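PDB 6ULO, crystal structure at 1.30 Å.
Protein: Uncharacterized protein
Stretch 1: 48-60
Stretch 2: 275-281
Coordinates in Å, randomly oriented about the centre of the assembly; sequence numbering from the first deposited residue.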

# COMPACT_ATOMS: atom_id res chain seq x y z
N SER A 48 -3.33 4.49 8.08
CA SER A 48 -1.93 4.50 8.47
C SER A 48 -1.70 5.46 9.64
O SER A 48 -2.44 6.43 9.84
CB SER A 48 -1.11 4.99 7.27
OG SER A 48 0.28 5.02 7.56
N ASN A 49 -0.65 5.18 10.41
CA ASN A 49 -0.17 6.10 11.44
C ASN A 49 1.27 6.51 11.18
O ASN A 49 1.97 6.93 12.10
CB ASN A 49 -0.34 5.48 12.83
CG ASN A 49 0.42 4.15 12.97
OD1 ASN A 49 1.03 3.67 12.01
ND2 ASN A 49 0.39 3.57 14.16
N GLU A 50 1.73 6.43 9.92
CA GLU A 50 3.07 6.80 9.50
C GLU A 50 3.02 8.24 8.99
O GLU A 50 2.44 8.51 7.94
CB GLU A 50 3.54 5.83 8.41
CG GLU A 50 3.62 4.40 9.02
CD GLU A 50 3.77 3.25 8.00
OE1 GLU A 50 3.73 3.51 6.77
OE2 GLU A 50 3.94 2.06 8.44
N ASP A 51 3.66 9.16 9.72
CA ASP A 51 3.52 10.60 9.46
C ASP A 51 4.64 11.20 8.62
O ASP A 51 4.60 12.41 8.35
CB ASP A 51 3.46 11.39 10.77
CG ASP A 51 2.26 11.03 11.60
OD1 ASP A 51 1.21 10.70 11.02
OD2 ASP A 51 2.37 11.04 12.86
N ARG A 52 5.64 10.42 8.21
CA ARG A 52 6.76 10.96 7.45
C ARG A 52 6.98 10.18 6.17
O ARG A 52 8.11 9.99 5.74
CB ARG A 52 8.03 11.06 8.30
CG ARG A 52 7.92 12.09 9.46
CD ARG A 52 7.59 13.51 8.97
NE ARG A 52 8.34 13.95 7.80
CZ ARG A 52 9.60 14.39 7.82
NH1 ARG A 52 10.30 14.43 8.95
NH2 ARG A 52 10.18 14.78 6.68
N LEU A 53 5.89 9.79 5.49
CA LEU A 53 6.04 9.09 4.22
C LEU A 53 6.75 9.95 3.19
O LEU A 53 7.30 9.42 2.24
CB LEU A 53 4.68 8.63 3.70
CG LEU A 53 4.03 7.57 4.59
CD1 LEU A 53 2.53 7.46 4.26
CD2 LEU A 53 4.74 6.22 4.42
N ASP A 54 6.74 11.29 3.36
CA ASP A 54 7.44 12.13 2.42
C ASP A 54 8.93 11.83 2.35
O ASP A 54 9.56 12.14 1.33
CB ASP A 54 7.25 13.62 2.76
CG ASP A 54 7.67 13.98 4.18
OD1 ASP A 54 7.12 13.40 5.15
OD2 ASP A 54 8.56 14.85 4.32
N LEU A 55 9.51 11.21 3.39
CA LEU A 55 10.92 10.83 3.30
C LEU A 55 11.16 9.82 2.18
O LEU A 55 12.30 9.66 1.74
CB LEU A 55 11.38 10.22 4.62
CG LEU A 55 11.36 11.21 5.80
CD1 LEU A 55 11.65 10.42 7.09
CD2 LEU A 55 12.39 12.33 5.60
N LEU A 56 10.12 9.14 1.72
CA LEU A 56 10.27 8.15 0.66
C LEU A 56 10.38 8.78 -0.72
O LEU A 56 10.82 8.10 -1.65
CB LEU A 56 9.05 7.23 0.65
CG LEU A 56 8.84 6.41 1.93
CD1 LEU A 56 7.52 5.70 1.85
CD2 LEU A 56 10.01 5.45 2.18
N ILE A 57 9.93 10.04 -0.89
CA ILE A 57 9.83 10.62 -2.23
C ILE A 57 11.07 10.42 -3.09
O ILE A 57 10.93 9.93 -4.21
CB ILE A 57 9.37 12.08 -2.16
CG1 ILE A 57 7.95 12.17 -1.60
CG2 ILE A 57 9.47 12.72 -3.57
CD1 ILE A 57 7.54 13.60 -1.25
N PRO A 58 12.27 10.76 -2.65
CA PRO A 58 13.43 10.63 -3.56
C PRO A 58 13.74 9.20 -3.92
O PRO A 58 14.36 8.97 -4.96
CB PRO A 58 14.59 11.27 -2.79
CG PRO A 58 14.09 11.55 -1.40
CD PRO A 58 12.59 11.48 -1.40
N HIS A 59 13.33 8.24 -3.09
CA HIS A 59 13.54 6.82 -3.37
C HIS A 59 12.52 6.24 -4.33
O HIS A 59 12.87 5.44 -5.20
CB HIS A 59 13.53 6.05 -2.06
CG HIS A 59 14.61 6.48 -1.13
ND1 HIS A 59 15.92 6.10 -1.31
CD2 HIS A 59 14.59 7.30 -0.05
CE1 HIS A 59 16.66 6.66 -0.38
NE2 HIS A 59 15.88 7.39 0.40
N VAL A 60 11.24 6.58 -4.15
CA VAL A 60 10.20 5.94 -4.94
C VAL A 60 9.78 6.71 -6.19
O VAL A 60 9.10 6.13 -7.04
CB VAL A 60 8.96 5.61 -4.08
CG1 VAL A 60 9.33 4.73 -2.92
CG2 VAL A 60 8.27 6.89 -3.61
N GLY A 275 7.15 4.56 17.11
CA GLY A 275 7.54 4.54 15.72
C GLY A 275 7.61 5.95 15.17
O GLY A 275 7.29 6.92 15.85
N PHE A 276 8.09 6.09 13.94
CA PHE A 276 8.57 5.02 13.07
C PHE A 276 9.88 5.46 12.45
O PHE A 276 10.14 6.67 12.27
CB PHE A 276 7.56 4.75 11.93
CG PHE A 276 6.34 4.05 12.39
CD1 PHE A 276 6.36 2.67 12.61
CD2 PHE A 276 5.18 4.75 12.62
CE1 PHE A 276 5.22 2.02 13.07
CE2 PHE A 276 4.05 4.12 13.07
CZ PHE A 276 4.07 2.76 13.31
N HIS A 277 10.70 4.47 12.11
CA HIS A 277 11.85 4.64 11.23
C HIS A 277 11.51 3.99 9.90
O HIS A 277 10.86 2.94 9.87
CB HIS A 277 13.07 3.97 11.88
CG HIS A 277 14.36 4.18 11.15
ND1 HIS A 277 15.25 5.17 11.51
CD2 HIS A 277 14.93 3.51 10.12
CE1 HIS A 277 16.31 5.11 10.71
NE2 HIS A 277 16.14 4.10 9.86
N TYR A 278 11.89 4.64 8.79
CA TYR A 278 11.51 4.21 7.45
C TYR A 278 12.67 3.46 6.82
O TYR A 278 13.84 3.72 7.13
CB TYR A 278 11.12 5.46 6.61
CG TYR A 278 9.88 6.09 7.19
CD1 TYR A 278 8.63 5.86 6.62
CD2 TYR A 278 9.94 6.89 8.35
CE1 TYR A 278 7.49 6.40 7.20
CE2 TYR A 278 8.81 7.41 8.94
CZ TYR A 278 7.58 7.16 8.35
OH TYR A 278 6.45 7.66 8.93
N CYS A 279 12.37 2.56 5.89
CA CYS A 279 13.43 1.77 5.29
C CYS A 279 13.04 1.39 3.86
O CYS A 279 11.91 0.94 3.60
CB CYS A 279 13.67 0.52 6.13
SG CYS A 279 14.93 -0.61 5.51
N VAL A 280 13.98 1.57 2.94
CA VAL A 280 13.84 1.05 1.57
C VAL A 280 14.96 0.05 1.31
O VAL A 280 16.02 0.07 1.95
CB VAL A 280 13.80 2.16 0.50
CG1 VAL A 280 12.64 3.05 0.77
CG2 VAL A 280 15.10 2.95 0.50
N GLN A 281 14.73 -0.83 0.33
CA GLN A 281 15.66 -1.91 0.04
C GLN A 281 15.30 -2.43 -1.33
O GLN A 281 14.13 -2.72 -1.59
CB GLN A 281 15.48 -3.04 1.07
CG GLN A 281 16.28 -4.29 0.80
CD GLN A 281 16.13 -5.33 1.90
OE1 GLN A 281 15.17 -5.29 2.70
NE2 GLN A 281 17.08 -6.27 1.96

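A β-strand meets its neighbours through alternate residues, and the packing of stretch 275-281 against 48-60 is a compact example. Along the strand, Tyr278 and Val280 direct their CA-to-CB bonds toward the other stretch, as does Phe276 just before it, while those of His277 and Cys279 point away. Phe276, Tyr278 and Val280 account for nearly all of the area covered on stretch 275-281, in a contact that buries 486 Å² over both sides, across more than 220 residues of sequence.

The polar part of this contact is a single hydrogen bond. The backbone N of Arg52 donates to Tyr278 OH at 3.0 Å, with an N-H...O angle of 155°. Asp51 N also lies near, 3.3 Å from Tyr278 OH, but its angle is too poor for a bond. Tyrosine suits the place because its ring can pack against the leucine side chains and still deliver a hydroxyl to a main-chain amide at the far end. Tyr278 has the largest covered area of any residue in the contact, 134 Å².

Two leucines pack against that ring, and apolar contact continues along the strand. Leu53 CD2 approaches the ring edge, 3.9 Å from Tyr278 CE1, and Leu55 CD1 lies 4.1 Å from Tyr278 CD2. A polar atom, the carbonyl O of Arg52, sits over one face. Further on, Leu56 CD2 meets Val280 CG1 at 3.8 Å. Leucine, with its branch point one carbon beyond CB, can reach across where its CB does not point directly: the CA-to-CB bond of Leu56 runs sideways, yet the end of the side chain comes nearer.

Two CH-π contacts form a third class, with the aromatic partner on opposite sides of the interface. Glu50 CG lies over the face of the Phe276 ring, 4.3 Å from its centroid; the aliphatic part of the glutamate does the packing, while both carboxylate oxygens are hydrogen-bonded elsewhere in the structure. Val280 CG2 lies over the His59 ring, 4.0 Å from its centroid, so this short branched residue serves both Leu56 and His59.

Bonds within stretch 48-60 accompany the contact. Glu50 N donates to Ser48 OG at 3.1 Å. Arg52, whose side-chain end leads away from the strand, forms a salt bridge from NH2 to Asp54 OD2 at 2.9 Å, joined by a hydrogen bond from Arg52 NE to Asp54 OD1 at 3.0 Å. Its charge is thus paired within its own stretch, while its backbone amide serves the tyrosine.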